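Side-chain contacts in ethylbenzene dehydrogenase alpha-subunit (Aromatoleum aromaticum, PDB 2IVF), which is the molybdenum-carrying subunit of a molybdopterin oxidoreductase family enzyme and also holds an iron/sulfur cluster: residues G101-E106 / N136-E141; T413-S418 / L427-G432; T588-R593 / N711-R716. One frame throughout, in Å; residues are numbered along the deposited sequence.

Contact 1 of 3, residues G101-E106 / N136-E141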
ATOM      1  N   GLY A 101      -4.098  28.026   2.354  1.00 30.53           N
ATOM      2  CA  GLY A 101      -5.369  27.397   2.763  1.00 30.44           C
ATOM      3  C   GLY A 101      -5.629  25.970   2.277  1.00 30.20           C
ATOM      4  O   GLY A 101      -6.750  25.491   2.319  1.00 31.77           O
ATOM      5  N   ILE A 102      -4.578  25.281   1.839  1.00 28.83           N
ATOM      6  CA  ILE A 102      -4.681  23.970   1.231  1.00 28.36           C
ATOM      7  C   ILE A 102      -3.651  23.042   1.890  1.00 26.17           C
ATOM      8  O   ILE A 102      -2.564  23.500   2.274  1.00 24.96           O
ATOM      9  CB  ILE A 102      -4.422  24.162  -0.305  1.00 29.24           C
ATOM     10  CG1 ILE A 102      -5.618  24.904  -0.942  1.00 33.02           C
ATOM     11  CG2 ILE A 102      -4.181  22.931  -1.025  1.00 30.68           C
ATOM     12  CD1 ILE A 102      -6.955  24.295  -0.633  1.00 36.31           C
ATOM     13  N   VAL A 103      -3.967  21.755   2.017  1.00 25.52           N
ATOM     14  CA  VAL A 103      -2.931  20.781   2.422  1.00 24.84           C
ATOM     15  C   VAL A 103      -1.936  20.574   1.280  1.00 24.41           C
ATOM     16  O   VAL A 103      -2.252  19.980   0.244  1.00 24.46           O
ATOM     17  CB  VAL A 103      -3.518  19.420   2.817  1.00 24.86           C
ATOM     18  CG1 VAL A 103      -2.382  18.408   3.140  1.00 20.13           C
ATOM     19  CG2 VAL A 103      -4.514  19.577   4.005  1.00 25.03           C
ATOM     20  N   TRP A 104      -0.730  21.064   1.466  1.00 24.19           N
ATOM     21  CA  TRP A 104       0.308  20.933   0.471  1.00 23.54           C
ATOM     22  C   TRP A 104       0.944  19.542   0.507  1.00 23.67           C
ATOM     23  O   TRP A 104       1.061  18.884  -0.512  1.00 23.18           O
ATOM     24  CB  TRP A 104       1.342  21.999   0.726  1.00 23.91           C
ATOM     25  CG  TRP A 104       2.595  21.789   0.021  1.00 24.11           C
ATOM     26  CD1 TRP A 104       2.777  21.449  -1.282  1.00 25.76           C
ATOM     27  CD2 TRP A 104       3.879  21.932   0.588  1.00 25.60           C
ATOM     28  NE1 TRP A 104       4.137  21.334  -1.540  1.00 25.94           N
ATOM     29  CE2 TRP A 104       4.821  21.654  -0.406  1.00 26.13           C
ATOM     30  CE3 TRP A 104       4.327  22.228   1.862  1.00 25.52           C
ATOM     31  CZ2 TRP A 104       6.170  21.684  -0.158  1.00 25.08           C
ATOM     32  CZ3 TRP A 104       5.676  22.301   2.086  1.00 25.69           C
ATOM     33  CH2 TRP A 104       6.569  22.013   1.100  1.00 25.34           C
ATOM     34  N   ARG A 105       1.359  19.104   1.697  1.00 23.63           N
ATOM     35  CA  ARG A 105       1.989  17.790   1.836  1.00 23.42           C
ATOM     36  C   ARG A 105       1.959  17.395   3.289  1.00 23.67           C
ATOM     37  O   ARG A 105       1.533  18.188   4.154  1.00 22.72           O
ATOM     38  CB  ARG A 105       3.443  17.833   1.379  1.00 23.75           C
ATOM     39  CG  ARG A 105       4.305  18.609   2.309  1.00 23.48           C
ATOM     40  CD  ARG A 105       5.713  18.644   1.833  1.00 22.65           C
ATOM     41  NE  ARG A 105       6.406  17.369   1.976  1.00 22.30           N
ATOM     42  CZ  ARG A 105       7.141  16.996   3.033  1.00 19.13           C
ATOM     43  NH1 ARG A 105       7.251  17.755   4.090  1.00 19.91           N
ATOM     44  NH2 ARG A 105       7.753  15.836   3.026  1.00 22.40           N
ATOM     45  N   GLU A 106       2.414  16.163   3.530  1.00 22.85           N
ATOM     46  CA  GLU A 106       2.540  15.636   4.876  1.00 22.95           C
ATOM     47  C   GLU A 106       3.885  14.938   5.009  1.00 22.42           C
ATOM     48  O   GLU A 106       4.520  14.565   4.015  1.00 22.13           O
ATOM     49  CB  GLU A 106       1.401  14.660   5.144  1.00 22.81           C
ATOM     50  CG  GLU A 106       1.277  13.532   4.085  1.00 24.66           C
ATOM     51  CD  GLU A 106       0.261  13.863   3.034  1.00 26.98           C
ATOM     52  OE1 GLU A 106      -0.961  13.788   3.312  1.00 25.92           O
ATOM     53  OE2 GLU A 106       0.660  14.191   1.906  1.00 26.66           O
ATOM     54  N   ASN A 136      -5.185  12.914  -2.401  1.00 23.02           N
ATOM     55  CA  ASN A 136      -6.577  12.492  -2.260  1.00 23.50           C
ATOM     56  C   ASN A 136      -7.503  13.674  -2.019  1.00 23.69           C
ATOM     57  O   ASN A 136      -8.606  13.755  -2.573  1.00 23.86           O
ATOM     58  CB  ASN A 136      -6.745  11.502  -1.124  1.00 23.82           C
ATOM     59  CG  ASN A 136      -6.217  10.126  -1.458  1.00 24.40           C
ATOM     60  OD1 ASN A 136      -5.027   9.963  -1.612  1.00 26.68           O
ATOM     61  ND2 ASN A 136      -7.105   9.125  -1.531  1.00 24.53           N
ATOM     62  N   LEU A 137      -7.061  14.580  -1.174  1.00 24.67           N
ATOM     63  CA  LEU A 137      -7.883  15.728  -0.808  1.00 25.19           C
ATOM     64  C   LEU A 137      -8.184  16.661  -1.984  1.00 26.68           C
ATOM     65  O   LEU A 137      -9.136  17.412  -1.941  1.00 27.85           O
ATOM     66  CB  LEU A 137      -7.206  16.501   0.319  1.00 25.62           C
ATOM     67  CG  LEU A 137      -7.013  15.764   1.623  1.00 23.06           C
ATOM     68  CD1 LEU A 137      -6.357  16.741   2.662  1.00 23.12           C
ATOM     69  CD2 LEU A 137      -8.309  15.155   2.146  1.00 23.43           C
ATOM     70  N   TYR A 138      -7.379  16.650  -3.032  1.00 27.92           N
ATOM     71  CA  TYR A 138      -7.655  17.508  -4.181  1.00 28.38           C
ATOM     72  C   TYR A 138      -7.897  16.696  -5.435  1.00 27.95           C
ATOM     73  O   TYR A 138      -7.912  17.246  -6.519  1.00 27.97           O
ATOM     74  CB  TYR A 138      -6.545  18.565  -4.316  1.00 30.19           C
ATOM     75  CG  TYR A 138      -6.404  19.193  -2.933  1.00 33.77           C
ATOM     76  CD1 TYR A 138      -7.340  20.129  -2.487  1.00 36.52           C
ATOM     77  CD2 TYR A 138      -5.390  18.760  -2.029  1.00 35.52           C
ATOM     78  CE1 TYR A 138      -7.252  20.664  -1.207  1.00 35.72           C
ATOM     79  CE2 TYR A 138      -5.286  19.259  -0.755  1.00 33.46           C
ATOM     80  CZ  TYR A 138      -6.234  20.218  -0.340  1.00 35.19           C
ATOM     81  OH  TYR A 138      -6.201  20.730   0.912  1.00 32.12           O
ATOM     82  N   GLY A 139      -8.226  15.414  -5.270  1.00 27.30           N
ATOM     83  CA  GLY A 139      -8.388  14.543  -6.411  1.00 27.13           C
ATOM     84  C   GLY A 139      -9.790  14.494  -6.974  1.00 26.80           C
ATOM     85  O   GLY A 139     -10.779  14.748  -6.270  1.00 26.24           O
ATOM     86  N   ASP A 140      -9.874  14.132  -8.251  1.00 25.54           N
ATOM     87  CA  ASP A 140     -11.149  14.114  -8.938  1.00 26.37           C
ATOM     88  C   ASP A 140     -12.028  12.955  -8.528  1.00 25.67           C
ATOM     89  O   ASP A 140     -13.126  12.793  -9.054  1.00 25.95           O
ATOM     90  CB  ASP A 140     -10.925  14.052 -10.434  1.00 27.62           C
ATOM     91  CG  ASP A 140     -10.437  15.372 -10.996  1.00 29.55           C
ATOM     92  OD1 ASP A 140     -10.769  16.419 -10.431  1.00 33.16           O
ATOM     93  OD2 ASP A 140      -9.734  15.346 -12.011  1.00 33.60           O
ATOM     94  N   GLU A 141     -11.542  12.116  -7.616  1.00 25.46           N
ATOM     95  CA  GLU A 141     -12.397  11.057  -7.075  1.00 24.58           C
ATOM     96  C   GLU A 141     -13.363  11.588  -6.050  1.00 24.31           C
ATOM     97  O   GLU A 141     -14.247  10.872  -5.623  1.00 24.53           O
ATOM     98  CB  GLU A 141     -11.565   9.970  -6.445  1.00 24.96           C
ATOM     99  CG  GLU A 141     -10.707  10.436  -5.235  1.00 23.99           C
ATOM    100  CD  GLU A 141      -9.262  10.685  -5.607  1.00 26.14           C
ATOM    101  OE1 GLU A 141      -9.016  11.520  -6.537  1.00 23.90           O
ATOM    102  OE2 GLU A 141      -8.369  10.057  -4.949  1.00 27.93           O
TER
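Tyr138 reaches from segment 136-141 to strand 102-108, and its side chain, followed outward, meets Ile102 and Val103 along its length. CB sets the direction: it points toward the strand, and chi1 of -50° leaves CG beside the backbone N, with the ring running out to the strand backbone. Along one side of the ring, CE2 comes within 3.3 Å of Val103 O, which approaches obliquely. Along the other, Tyr138 CE1 lies 3.7 Å from Ile102 CD1. Ile102 CG2 covers one face, 3.5 Å from Tyr138 CZ, in a CH-pi contact 29° off the ring normal; Leu137 CB lies against the opposite face, toward the rim, and Val103 CB faces the ring edge. At the tip, Tyr138 OH accepts a hydrogen bond from Val103 N, 2.7 Å long and with an N-H...O angle of 156°. Tyrosine suits the place because it carries a hydroxyl at the far end of a flat apolar ring, far enough out to reach a backbone N-H of a strand outermost in its three-stranded sheet within this chain. The buried part is apolar: Val103 CG2 rests 3.6 Å from Leu137 CD1. Beta-branched Ile102 and Val103 are at home in an extended strand. That strand pairs antiparallel with strand 94-99, where Val103 also touches Val96, and it carries a classic beta bulge with Trp104 and Arg105 both facing Tyr97. The weakly bonded helix about 134-137 packs against this strand through Leu137, while Asn40 and Ile41 of the beta-subunit pack on Trp104 and Arg105.

Contact 2 of 3, residues T413-S418 / L427-G432; sequences TPEKAS and LIRELG
The short helical segments 414-418 and 427-432 run at 118°, their axes 10.0 Å apart at closest approach, and meet most nearly at Pro414 and Ile428. Ile428 is the buried wedge. Its CG2 branch lies 3.9 Å from Pro414 CB, while the longer branch extends so that CD1 touches Ala417 CB, also at 3.9 Å, and nestles against the backbone, 3.6 Å from Pro414 O. That carbonyl already accepts the helical bond of Ser418 N, so the methyl does not leave it without a partner; Ser418 OG is hydrogen-bonded to Val423 O. Proline suits the first turn of a helix, where a missing N-H breaks no helical bond, and a weak bond from Lys416 N to Thr413 OG1 caps this end. Arg429 starts off to the side, but a bend at chi3 (-86°) swings its guanidinium over Pro414, whose CB covers one face and whose CG comes within 3.5 Å of Arg429 NH2. The same NH2 donates to Glu415 OE2 at 3.2 Å and 165°, nearly in the guanidinium plane, meeting the carboxylate on its syn side but tilted out of its plane. Pro414 also touches helix 303-316, and Leu431 packs on strands 294-296 and 277-281 of a parallel sheet. The chemistry is divided: apolar branches fill the buried side, and a salt bridge made through one N-H...O bond probably adds a modest electrostatic tie at the rim.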
ATOM      1  N   THR A 413       3.087 -37.882   8.711  1.00 23.33           N
ATOM      2  CA  THR A 413       4.530 -37.997   8.757  1.00 23.77           C
ATOM      3  C   THR A 413       5.042 -36.971   7.733  1.00 24.16           C
ATOM      4  O   THR A 413       4.306 -36.530   6.853  1.00 23.63           O
ATOM      5  CB  THR A 413       4.985 -39.416   8.382  1.00 23.45           C
ATOM      6  OG1 THR A 413       4.597 -39.681   7.017  1.00 23.10           O
ATOM      7  CG2 THR A 413       4.343 -40.462   9.347  1.00 24.49           C
ATOM      8  N   PRO A 414       6.280 -36.541   7.863  1.00 24.17           N
ATOM      9  CA  PRO A 414       6.747 -35.545   6.902  1.00 24.36           C
ATOM     10  C   PRO A 414       6.602 -35.930   5.433  1.00 23.91           C
ATOM     11  O   PRO A 414       6.274 -35.097   4.610  1.00 23.75           O
ATOM     12  CB  PRO A 414       8.216 -35.374   7.281  1.00 25.14           C
ATOM     13  CG  PRO A 414       8.270 -35.711   8.708  1.00 24.92           C
ATOM     14  CD  PRO A 414       7.298 -36.842   8.878  1.00 25.57           C
ATOM     15  N   GLU A 415       6.875 -37.176   5.106  1.00 23.97           N
ATOM     16  CA  GLU A 415       6.667 -37.687   3.772  1.00 24.10           C
ATOM     17  C   GLU A 415       5.213 -37.509   3.368  1.00 24.33           C
ATOM     18  O   GLU A 415       4.916 -37.008   2.297  1.00 23.28           O
ATOM     19  CB  GLU A 415       7.046 -39.171   3.716  1.00 24.04           C
ATOM     20  CG  GLU A 415       8.545 -39.439   3.898  1.00 28.27           C
ATOM     21  CD  GLU A 415       9.044 -39.359   5.354  1.00 32.67           C
ATOM     22  OE1 GLU A 415       8.230 -39.324   6.315  1.00 32.60           O
ATOM     23  OE2 GLU A 415      10.284 -39.340   5.519  1.00 40.15           O
ATOM     24  N   LYS A 416       4.288 -37.909   4.235  1.00 24.38           N
ATOM     25  CA  LYS A 416       2.863 -37.792   3.902  1.00 24.72           C
ATOM     26  C   LYS A 416       2.360 -36.355   3.894  1.00 24.95           C
ATOM     27  O   LYS A 416       1.619 -35.958   2.990  1.00 25.08           O
ATOM     28  CB  LYS A 416       2.060 -38.636   4.871  1.00 25.29           C
ATOM     29  CG  LYS A 416       2.347 -40.071   4.685  1.00 26.74           C
ATOM     30  CD  LYS A 416       1.519 -40.917   5.629  1.00 26.32           C
ATOM     31  CE  LYS A 416       1.977 -42.362   5.637  1.00 29.33           C
ATOM     32  NZ  LYS A 416       1.131 -43.173   6.581  1.00 27.23           N
ATOM     33  N   ALA A 417       2.804 -35.549   4.862  1.00 24.64           N
ATOM     34  CA  ALA A 417       2.399 -34.159   4.958  1.00 25.07           C
ATOM     35  C   ALA A 417       2.929 -33.432   3.717  1.00 25.49           C
ATOM     36  O   ALA A 417       2.224 -32.635   3.112  1.00 24.89           O
ATOM     37  CB  ALA A 417       2.960 -33.535   6.202  1.00 24.45           C
ATOM     38  N   SER A 418       4.170 -33.735   3.331  1.00 25.52           N
ATOM     39  CA  SER A 418       4.763 -33.165   2.113  1.00 25.96           C
ATOM     40  C   SER A 418       3.918 -33.457   0.864  1.00 24.83           C
ATOM     41  O   SER A 418       3.735 -32.589   0.021  1.00 26.69           O
ATOM     42  CB  SER A 418       6.168 -33.710   1.911  1.00 26.05           C
ATOM     43  OG  SER A 418       6.676 -33.310   0.659  1.00 26.93           O
ATOM     44  N   LEU A 427      12.325 -29.596   4.815  1.00 24.70           N
ATOM     45  CA  LEU A 427      11.890 -28.350   5.423  1.00 24.33           C
ATOM     46  C   LEU A 427      10.851 -28.575   6.534  1.00 23.57           C
ATOM     47  O   LEU A 427      10.828 -27.877   7.541  1.00 23.50           O
ATOM     48  CB  LEU A 427      11.343 -27.446   4.304  1.00 24.01           C
ATOM     49  CG  LEU A 427      11.095 -25.985   4.577  1.00 26.39           C
ATOM     50  CD1 LEU A 427      12.276 -25.335   5.407  1.00 26.88           C
ATOM     51  CD2 LEU A 427      10.820 -25.225   3.273  1.00 24.10           C
ATOM     52  N   ILE A 428       9.958 -29.523   6.324  1.00 24.15           N
ATOM     53  CA  ILE A 428       9.041 -29.956   7.372  1.00 24.35           C
ATOM     54  C   ILE A 428       9.839 -30.434   8.607  1.00 25.37           C
ATOM     55  O   ILE A 428       9.592 -29.991   9.751  1.00 23.98           O
ATOM     56  CB  ILE A 428       8.132 -31.066   6.868  1.00 25.34           C
ATOM     57  CG1 ILE A 428       7.199 -30.513   5.764  1.00 22.43           C
ATOM     58  CG2 ILE A 428       7.368 -31.701   8.078  1.00 24.21           C
ATOM     59  CD1 ILE A 428       6.151 -31.568   5.150  1.00 24.47           C
ATOM     60  N   ARG A 429      10.828 -31.291   8.374  1.00 24.74           N
ATOM     61  CA  ARG A 429      11.614 -31.833   9.486  1.00 25.72           C
ATOM     62  C   ARG A 429      12.462 -30.747  10.139  1.00 24.72           C
ATOM     63  O   ARG A 429      12.499 -30.654  11.372  1.00 24.01           O
ATOM     64  CB  ARG A 429      12.466 -33.014   9.041  1.00 25.57           C
ATOM     65  CG  ARG A 429      12.807 -33.965  10.193  1.00 28.90           C
ATOM     66  CD  ARG A 429      13.226 -35.323   9.734  1.00 32.03           C
ATOM     67  NE  ARG A 429      12.142 -36.264   9.490  1.00 37.73           N
ATOM     68  CZ  ARG A 429      12.029 -37.019   8.393  1.00 41.26           C
ATOM     69  NH1 ARG A 429      12.898 -36.932   7.375  1.00 43.33           N
ATOM     70  NH2 ARG A 429      11.013 -37.865   8.302  1.00 43.41           N
ATOM     71  N   GLU A 430      13.118 -29.905   9.331  1.00 23.80           N
ATOM     72  CA  GLU A 430      13.898 -28.797   9.883  1.00 23.91           C
ATOM     73  C   GLU A 430      13.083 -27.844  10.756  1.00 22.54           C
ATOM     74  O   GLU A 430      13.504 -27.481  11.853  1.00 20.82           O
ATOM     75  CB  GLU A 430      14.539 -27.967   8.782  1.00 24.40           C
ATOM     76  CG  GLU A 430      15.426 -26.842   9.313  1.00 25.25           C
ATOM     77  CD  GLU A 430      16.081 -26.059   8.172  1.00 26.58           C
ATOM     78  OE1 GLU A 430      16.426 -26.706   7.159  1.00 27.15           O
ATOM     79  OE2 GLU A 430      16.204 -24.836   8.321  1.00 29.65           O
ATOM     80  N   LEU A 431      11.934 -27.419  10.248  1.00 22.35           N
ATOM     81  CA  LEU A 431      11.086 -26.522  10.980  1.00 23.09           C
ATOM     82  C   LEU A 431      10.380 -27.171  12.175  1.00 23.66           C
ATOM     83  O   LEU A 431      10.130 -26.487  13.184  1.00 24.31           O
ATOM     84  CB  LEU A 431      10.103 -25.810  10.052  1.00 23.56           C
ATOM     85  CG  LEU A 431      10.780 -24.799   9.107  1.00 23.46           C
ATOM     86  CD1 LEU A 431       9.830 -24.244   7.979  1.00 26.58           C
ATOM     87  CD2 LEU A 431      11.448 -23.620   9.896  1.00 23.68           C
ATOM     88  N   GLY A 432      10.056 -28.458  12.074  1.00 24.25           N
ATOM     89  CA  GLY A 432       9.568 -29.222  13.233  1.00 23.69           C
ATOM     90  C   GLY A 432      10.518 -29.109  14.397  1.00 24.69           C
ATOM     91  O   GLY A 432      10.125 -28.813  15.538  1.00 24.15           O
TER

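Contact 3 of 3, residues T588-R593 / N711-R716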
ATOM      1  N   THR A 588     -31.316 -17.396  16.895  1.00 30.12           N
ATOM      2  CA  THR A 588     -32.617 -16.836  17.285  1.00 30.30           C
ATOM      3  C   THR A 588     -33.018 -15.710  16.339  1.00 30.74           C
ATOM      4  O   THR A 588     -32.272 -15.389  15.408  1.00 30.11           O
ATOM      5  CB  THR A 588     -32.528 -16.280  18.690  1.00 30.38           C
ATOM      6  OG1 THR A 588     -31.652 -15.145  18.702  1.00 31.05           O
ATOM      7  CG2 THR A 588     -32.010 -17.363  19.667  1.00 32.08           C
ATOM      8  N   ASN A 589     -34.186 -15.102  16.569  1.00 31.39           N
ATOM      9  CA  ASN A 589     -34.628 -13.977  15.730  1.00 31.32           C
ATOM     10  C   ASN A 589     -33.811 -12.712  15.911  1.00 30.88           C
ATOM     11  O   ASN A 589     -33.937 -11.768  15.104  1.00 31.20           O
ATOM     12  CB  ASN A 589     -36.116 -13.625  15.948  1.00 32.21           C
ATOM     13  CG  ASN A 589     -36.727 -12.803  14.736  1.00 34.63           C
ATOM     14  OD1 ASN A 589     -36.083 -11.871  14.165  1.00 40.36           O
ATOM     15  ND2 ASN A 589     -37.938 -13.169  14.343  1.00 39.63           N
ATOM     16  N   ASP A 590     -33.006 -12.634  16.968  1.00 30.19           N
ATOM     17  CA  ASP A 590     -32.114 -11.469  17.113  1.00 29.89           C
ATOM     18  C   ASP A 590     -30.813 -11.598  16.338  1.00 28.50           C
ATOM     19  O   ASP A 590     -30.048 -10.633  16.241  1.00 27.96           O
ATOM     20  CB  ASP A 590     -31.847 -11.154  18.582  1.00 31.05           C
ATOM     21  CG  ASP A 590     -33.078 -10.595  19.274  1.00 33.37           C
ATOM     22  OD1 ASP A 590     -34.052 -10.230  18.569  1.00 34.98           O
ATOM     23  OD2 ASP A 590     -33.065 -10.507  20.514  1.00 39.28           O
ATOM     24  N   HIS A 591     -30.589 -12.797  15.811  1.00 28.16           N
ATOM     25  CA  HIS A 591     -29.515 -13.103  14.844  1.00 27.47           C
ATOM     26  C   HIS A 591     -30.002 -13.040  13.404  1.00 26.97           C
ATOM     27  O   HIS A 591     -29.316 -12.600  12.522  1.00 26.35           O
ATOM     28  CB  HIS A 591     -28.951 -14.522  15.075  1.00 27.65           C
ATOM     29  CG  HIS A 591     -28.364 -14.730  16.437  1.00 27.95           C
ATOM     30  ND1 HIS A 591     -27.358 -13.930  16.933  1.00 32.03           N
ATOM     31  CD2 HIS A 591     -28.654 -15.622  17.412  1.00 28.71           C
ATOM     32  CE1 HIS A 591     -27.038 -14.342  18.151  1.00 33.34           C
ATOM     33  NE2 HIS A 591     -27.826 -15.357  18.470  1.00 31.54           N
ATOM     34  N   ILE A 592     -31.190 -13.551  13.147  1.00 26.64           N
ATOM     35  CA  ILE A 592     -31.662 -13.645  11.774  1.00 26.72           C
ATOM     36  C   ILE A 592     -32.509 -12.417  11.403  1.00 26.42           C
ATOM     37  O   ILE A 592     -33.702 -12.465  11.402  1.00 25.73           O
ATOM     38  CB  ILE A 592     -32.413 -14.958  11.560  1.00 26.73           C
ATOM     39  CG1 ILE A 592     -31.423 -16.114  11.766  1.00 27.57           C
ATOM     40  CG2 ILE A 592     -33.021 -14.993  10.128  1.00 27.29           C
ATOM     41  CD1 ILE A 592     -32.028 -17.422  12.102  1.00 26.26           C
ATOM     42  N   ARG A 593     -31.828 -11.325  11.081  1.00 26.07           N
ATOM     43  CA  ARG A 593     -32.444 -10.039  10.772  1.00 26.36           C
ATOM     44  C   ARG A 593     -31.768  -9.469   9.531  1.00 26.18           C
ATOM     45  O   ARG A 593     -30.568  -9.736   9.317  1.00 25.02           O
ATOM     46  CB  ARG A 593     -32.248  -9.036  11.922  1.00 26.16           C
ATOM     47  CG  ARG A 593     -32.825  -9.458  13.242  1.00 26.73           C
ATOM     48  CD  ARG A 593     -32.676  -8.390  14.319  1.00 27.32           C
ATOM     49  NE  ARG A 593     -33.392  -7.138  14.003  1.00 29.37           N
ATOM     50  CZ  ARG A 593     -33.046  -5.936  14.482  1.00 28.09           C
ATOM     51  NH1 ARG A 593     -32.017  -5.807  15.323  1.00 28.79           N
ATOM     52  NH2 ARG A 593     -33.723  -4.851  14.139  1.00 24.06           N
ATOM     53  N   ASN A 711     -42.454   0.924  15.170  1.00 30.55           N
ATOM     54  CA  ASN A 711     -42.175  -0.306  15.925  1.00 31.10           C
ATOM     55  C   ASN A 711     -40.763  -0.800  15.735  1.00 31.13           C
ATOM     56  O   ASN A 711     -40.305  -0.952  14.598  1.00 32.52           O
ATOM     57  CB  ASN A 711     -43.061  -1.457  15.463  1.00 31.38           C
ATOM     58  CG  ASN A 711     -44.471  -1.354  15.967  1.00 32.19           C
ATOM     59  OD1 ASN A 711     -44.919  -0.301  16.415  1.00 34.77           O
ATOM     60  ND2 ASN A 711     -45.186  -2.455  15.892  1.00 33.45           N
ATOM     61  N   ASP A 712     -40.076  -1.122  16.822  1.00 30.97           N
ATOM     62  CA  ASP A 712     -38.752  -1.747  16.701  1.00 31.12           C
ATOM     63  C   ASP A 712     -38.941  -3.229  16.380  1.00 31.18           C
ATOM     64  O   ASP A 712     -40.074  -3.669  16.186  1.00 30.49           O
ATOM     65  CB  ASP A 712     -37.895  -1.503  17.953  1.00 31.11           C
ATOM     66  CG  ASP A 712     -38.407  -2.223  19.165  1.00 31.52           C
ATOM     67  OD1 ASP A 712     -39.312  -3.064  19.019  1.00 31.57           O
ATOM     68  OD2 ASP A 712     -37.907  -1.927  20.261  1.00 32.46           O
ATOM     69  N   HIS A 713     -37.867  -4.008  16.286  1.00 31.72           N
ATOM     70  CA  HIS A 713     -38.043  -5.395  15.849  1.00 32.94           C
ATOM     71  C   HIS A 713     -38.800  -6.275  16.854  1.00 33.93           C
ATOM     72  O   HIS A 713     -39.342  -7.295  16.463  1.00 34.35           O
ATOM     73  CB  HIS A 713     -36.750  -6.062  15.393  1.00 33.49           C
ATOM     74  CG  HIS A 713     -35.849  -6.513  16.498  1.00 33.35           C
ATOM     75  ND1 HIS A 713     -35.153  -5.634  17.303  1.00 33.35           N
ATOM     76  CD2 HIS A 713     -35.465  -7.755  16.877  1.00 32.87           C
ATOM     77  CE1 HIS A 713     -34.400  -6.319  18.149  1.00 33.41           C
ATOM     78  NE2 HIS A 713     -34.564  -7.607  17.905  1.00 32.99           N
ATOM     79  N   ASN A 714     -38.855  -5.874  18.119  1.00 34.24           N
ATOM     80  CA  ASN A 714     -39.645  -6.610  19.108  1.00 34.92           C
ATOM     81  C   ASN A 714     -41.033  -6.070  19.254  1.00 35.04           C
ATOM     82  O   ASN A 714     -41.801  -6.576  20.062  1.00 36.06           O
ATOM     83  CB  ASN A 714     -38.932  -6.611  20.452  1.00 35.30           C
ATOM     84  CG  ASN A 714     -37.665  -7.416  20.411  1.00 36.99           C
ATOM     85  OD1 ASN A 714     -36.598  -6.939  20.806  1.00 39.97           O
ATOM     86  ND2 ASN A 714     -37.762  -8.642  19.888  1.00 37.58           N
ATOM     87  N   GLY A 715     -41.368  -5.053  18.462  1.00 35.18           N
ATOM     88  CA  GLY A 715     -42.710  -4.480  18.439  1.00 35.41           C
ATOM     89  C   GLY A 715     -42.977  -3.433  19.506  1.00 35.14           C
ATOM     90  O   GLY A 715     -44.128  -3.085  19.747  1.00 35.58           O
ATOM     91  N   ARG A 716     -41.923  -2.951  20.154  1.00 34.77           N
ATOM     92  CA  ARG A 716     -42.013  -1.810  21.046  1.00 35.58           C
ATOM     93  C   ARG A 716     -41.956  -0.513  20.236  1.00 34.75           C
ATOM     94  O   ARG A 716     -41.292  -0.434  19.205  1.00 34.28           O
ATOM     95  CB  ARG A 716     -40.873  -1.839  22.067  1.00 35.65           C
ATOM     96  CG  ARG A 716     -40.904  -3.053  22.992  1.00 37.85           C
ATOM     97  CD  ARG A 716     -39.558  -3.272  23.716  1.00 39.78           C
ATOM     98  NE  ARG A 716     -39.346  -2.347  24.843  1.00 43.62           N
ATOM     99  CZ  ARG A 716     -38.299  -1.518  24.996  1.00 44.11           C
ATOM    100  NH1 ARG A 716     -37.320  -1.452  24.101  1.00 44.65           N
ATOM    101  NH2 ARG A 716     -38.232  -0.741  26.074  1.00 45.03           N
TER
HETATM  102  O   HOH W   1     -36.335 -11.001  19.529  1.00 49.11           O
HETATM  103  O   HOH W   2     -34.026  -8.324  21.521  1.00 54.84           O
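Arg593 lays its guanidinium flat on the ring of His713, a residue inside the type I beta turn from Asp712 to Gly715 that links strands 709-711 and 717-719. This stack is the tight part of the contact: the two centres are 3.6 Å apart and the planes only 12° from parallel. His713 CG stands between the backbone N and the carbonyl carbon (chi1 78°), which carries the ring up to the segment 588-593. The imidazole is held on several sides. Asn714 OD1 lies over the face opposite Arg593, NE2 donates to Asp590 OD1 at 2.8 Å with an angle of 143°, and ND1 bonds to Asp211 OD2. The NE2 bond lies in the ring plane yet reaches the oxygen from above the plane of the carboxylate. With a carboxylate at each nitrogen, the ring could well be protonated; any repulsion with the stacked arginine would be eased by Asp184, which pairs with Arg593 NE, and Asp211 O, which takes Arg593 NH2. Histidine fits here because it offers a flat face and two in-plane nitrogens at once; arginine supplies a matching plane whose edge still binds outward. The looser side is Asp590 with the exposed Asn714, where Asp590 OD1 and Asn714 ND2 are 4.2 Å apart and waters join the polar ends. One water donates to Asp590 OD1 and accepts from Asn714 ND2. A second water donates twice, its oxygen 2.6 Å from Asp590 OD2 and 3.0 Å from Asn714 OD1.

Overall arrangement
The three contacts are separate pieces of a large subunit, following one another along the chain without touching. Centres of contacts 1 and 2 lie 53 Å apart, those of 2 and 3 are 51 Å apart, and contacts 1 and 3 are the closest pair at 44 Å. Contacts 2 and 3 sit on opposite sides of the chain's centre. Contact 1 lies close to cofactors, with the Leu137 side chain about 8 Å from the bound MD1 and about 12 Å from the iron/sulfur cluster; in contact 2, the Ile428 side chain is about 13 Å from MGD. Beta-subunit residues reach the segments of contacts 1 and 2, whereas no other chain touches those of contact 3.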